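Local atomic coordinates of glycerol-3-phosphate dehydrogenase [NAD(P)+] (Coxiella burnetii, PDB entry 3K96), a protein that probably catalyses the NAD(P)H-dependent reduction of dihydroxyacetone phosphate to sn-glycerol 3-phosphate, the precursor for phospholipid synthesis. Residues D312-L317 with P326-V331. Residues are numbered along the deposited sequence; the frame is centred on the assembly and turned at random.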
loop_
_atom_site.group_PDB
_atom_site.type_symbol
_atom_site.label_atom_id
_atom_site.label_comp_id
_atom_site.label_asym_id
_atom_site.label_seq_id
_atom_site.Cartn_x
_atom_site.Cartn_y
_atom_site.Cartn_z
ATOM N N ASP A 312 -18.390 13.346 3.512
ATOM C CA ASP A 312 -19.310 14.446 3.215
ATOM C C ASP A 312 -18.589 15.732 2.871
ATOM O O ASP A 312 -18.979 16.420 1.928
ATOM C CB ASP A 312 -20.267 14.663 4.393
ATOM C CG ASP A 312 -21.210 13.492 4.586
ATOM O OD1 ASP A 312 -21.331 12.670 3.629
ATOM O OD2 ASP A 312 -21.823 13.391 5.683
ATOM N N GLN A 313 -17.511 16.048 3.598
ATOM C CA GLN A 313 -16.796 17.315 3.343
ATOM C C GLN A 313 -16.041 17.286 2.021
ATOM O O GLN A 313 -16.079 18.252 1.253
ATOM C CB GLN A 313 -15.834 17.664 4.485
ATOM C CG GLN A 313 -16.502 17.870 5.830
ATOM C CD GLN A 313 -17.484 19.018 5.829
ATOM O OE1 GLN A 313 -17.214 20.095 5.301
ATOM N NE2 GLN A 313 -18.630 18.794 6.427
ATOM N N VAL A 314 -15.377 16.170 1.744
ATOM C CA VAL A 314 -14.618 16.040 0.523
ATOM C C VAL A 314 -15.544 15.964 -0.673
ATOM O O VAL A 314 -15.258 16.562 -1.715
ATOM C CB VAL A 314 -13.650 14.836 0.573
ATOM C CG1 VAL A 314 -13.038 14.572 -0.788
ATOM C CG2 VAL A 314 -12.575 15.094 1.613
ATOM N N HIS A 315 -16.663 15.269 -0.525
ATOM C CA HIS A 315 -17.643 15.168 -1.623
ATOM C C HIS A 315 -18.112 16.575 -2.000
ATOM O O HIS A 315 -18.149 16.919 -3.175
ATOM C CB HIS A 315 -18.836 14.307 -1.231
ATOM C CG HIS A 315 -19.846 14.133 -2.330
ATOM N ND1 HIS A 315 -21.050 14.805 -2.352
ATOM C CD2 HIS A 315 -19.828 13.364 -3.438
ATOM C CE1 HIS A 315 -21.731 14.453 -3.430
ATOM N NE2 HIS A 315 -21.007 13.581 -4.109
ATOM N N ALA A 316 -18.434 17.395 -1.004
ATOM C CA ALA A 316 -18.876 18.757 -1.276
ATOM C C ALA A 316 -17.770 19.550 -1.966
ATOM O O ALA A 316 -18.033 20.305 -2.891
ATOM C CB ALA A 316 -19.336 19.468 0.021
ATOM N N LEU A 317 -16.529 19.369 -1.527
ATOM C CA LEU A 317 -15.411 20.089 -2.119
ATOM C C LEU A 317 -15.183 19.628 -3.561
ATOM O O LEU A 317 -14.968 20.447 -4.448
ATOM C CB LEU A 317 -14.134 19.890 -1.303
ATOM C CG LEU A 317 -12.931 20.679 -1.783
ATOM C CD1 LEU A 317 -13.139 22.164 -1.465
ATOM C CD2 LEU A 317 -11.656 20.171 -1.141
ATOM N N PRO A 326 -14.234 9.053 -7.964
ATOM C CA PRO A 326 -15.191 7.940 -8.021
ATOM C C PRO A 326 -15.385 7.157 -6.742
ATOM O O PRO A 326 -16.529 6.841 -6.415
ATOM C CB PRO A 326 -14.649 7.019 -9.140
ATOM C CG PRO A 326 -13.508 7.758 -9.793
ATOM C CD PRO A 326 -13.180 8.978 -8.993
ATOM N N LEU A 327 -14.311 6.805 -6.035
ATOM C CA LEU A 327 -14.487 6.068 -4.785
ATOM C C LEU A 327 -15.235 6.904 -3.754
ATOM O O LEU A 327 -16.168 6.412 -3.112
ATOM C CB LEU A 327 -13.185 5.515 -4.191
ATOM C CG LEU A 327 -12.673 4.221 -4.845
ATOM C CD1 LEU A 327 -12.292 4.439 -6.303
ATOM C CD2 LEU A 327 -11.504 3.624 -4.058
ATOM N N THR A 328 -14.837 8.163 -3.611
ATOM C CA THR A 328 -15.465 9.064 -2.637
ATOM C C THR A 328 -16.940 9.247 -2.950
ATOM O O THR A 328 -17.765 9.253 -2.058
ATOM C CB THR A 328 -14.781 10.434 -2.654
ATOM O OG1 THR A 328 -13.396 10.259 -2.315
ATOM C CG2 THR A 328 -15.473 11.390 -1.695
ATOM N N PHE A 329 -17.265 9.373 -4.232
ATOM C CA PHE A 329 -18.650 9.543 -4.621
ATOM C C PHE A 329 -19.484 8.303 -4.349
ATOM O O PHE A 329 -20.628 8.428 -3.921
ATOM C CB PHE A 329 -18.764 9.985 -6.075
ATOM C CG PHE A 329 -18.488 11.437 -6.268
ATOM C CD1 PHE A 329 -19.380 12.241 -6.964
ATOM C CD2 PHE A 329 -17.363 12.033 -5.684
ATOM C CE1 PHE A 329 -19.128 13.611 -7.119
ATOM C CE2 PHE A 329 -17.111 13.376 -5.837
ATOM C CZ PHE A 329 -17.995 14.173 -6.557
ATOM N N GLN A 330 -18.929 7.116 -4.595
ATOM C CA GLN A 330 -19.663 5.875 -4.320
ATOM C C GLN A 330 -19.896 5.727 -2.827
ATOM O O GLN A 330 -20.987 5.366 -2.402
ATOM C CB GLN A 330 -18.927 4.650 -4.847
ATOM C CG GLN A 330 -18.990 4.467 -6.342
ATOM C CD GLN A 330 -20.363 4.035 -6.833
ATOM O OE1 GLN A 330 -21.376 4.664 -6.532
ATOM N NE2 GLN A 330 -20.393 2.954 -7.609
ATOM N N VAL A 331 -18.881 6.011 -2.021
ATOM C CA VAL A 331 -19.062 5.912 -0.561
ATOM C C VAL A 331 -20.202 6.854 -0.140
ATOM O O VAL A 331 -21.095 6.470 0.626
ATOM C CB VAL A 331 -17.776 6.185 0.239
ATOM C CG1 VAL A 331 -18.074 6.242 1.747
ATOM C CG2 VAL A 331 -16.742 5.112 -0.057
HETATM O O HOH W 1 -21.771 10.565 -5.139
#
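His315 and Phe329 meet in a T-shaped (edge-to-face) pair, with ring centroids 4.3 Å apart and planes inclined at 59°. Followed outward, the histidine starts with CB, which lies 4.5 Å from Thr328 CG2. CG stands anti to the backbone N (chi1 -178°), a torsion that carries the imidazole across the gap between the helices. CD2 then sits 3.4 Å above the phenyl plane, over its centre, and is about equally far from all six ring carbons. At the tip, NE2 lies 3.5 Å from both CD1 and CE1 of Phe329. The same NE2 gives a weak hydrogen bond to a water, which in turn donates to Phe329 O over 2.7 Å, so water bridges the ring to the facing backbone. His332, one turn beyond Phe329, also stacks on the imidazole. Beside the rings the packing is aliphatic: Thr328 CG2 lies 4.1 Å from Val314 CG1, where the two side chains cross at about a right angle, and Ile218 of helix 206-228 touches both. The threonine's OG1 is hydrogen-bonded to Glu246 and not across this interface. The two segment axes approach to 9.6 Å with 122° between their N-to-C directions, and no direct hydrogen bond joins the segments. Helices 307-320 and 326-336, consecutive in the chain and joined by a short loop, are thus crossed neighbours in the all-helical C-terminal domain, packed against helix 206-228, which bears the predicted proton acceptor Lys216.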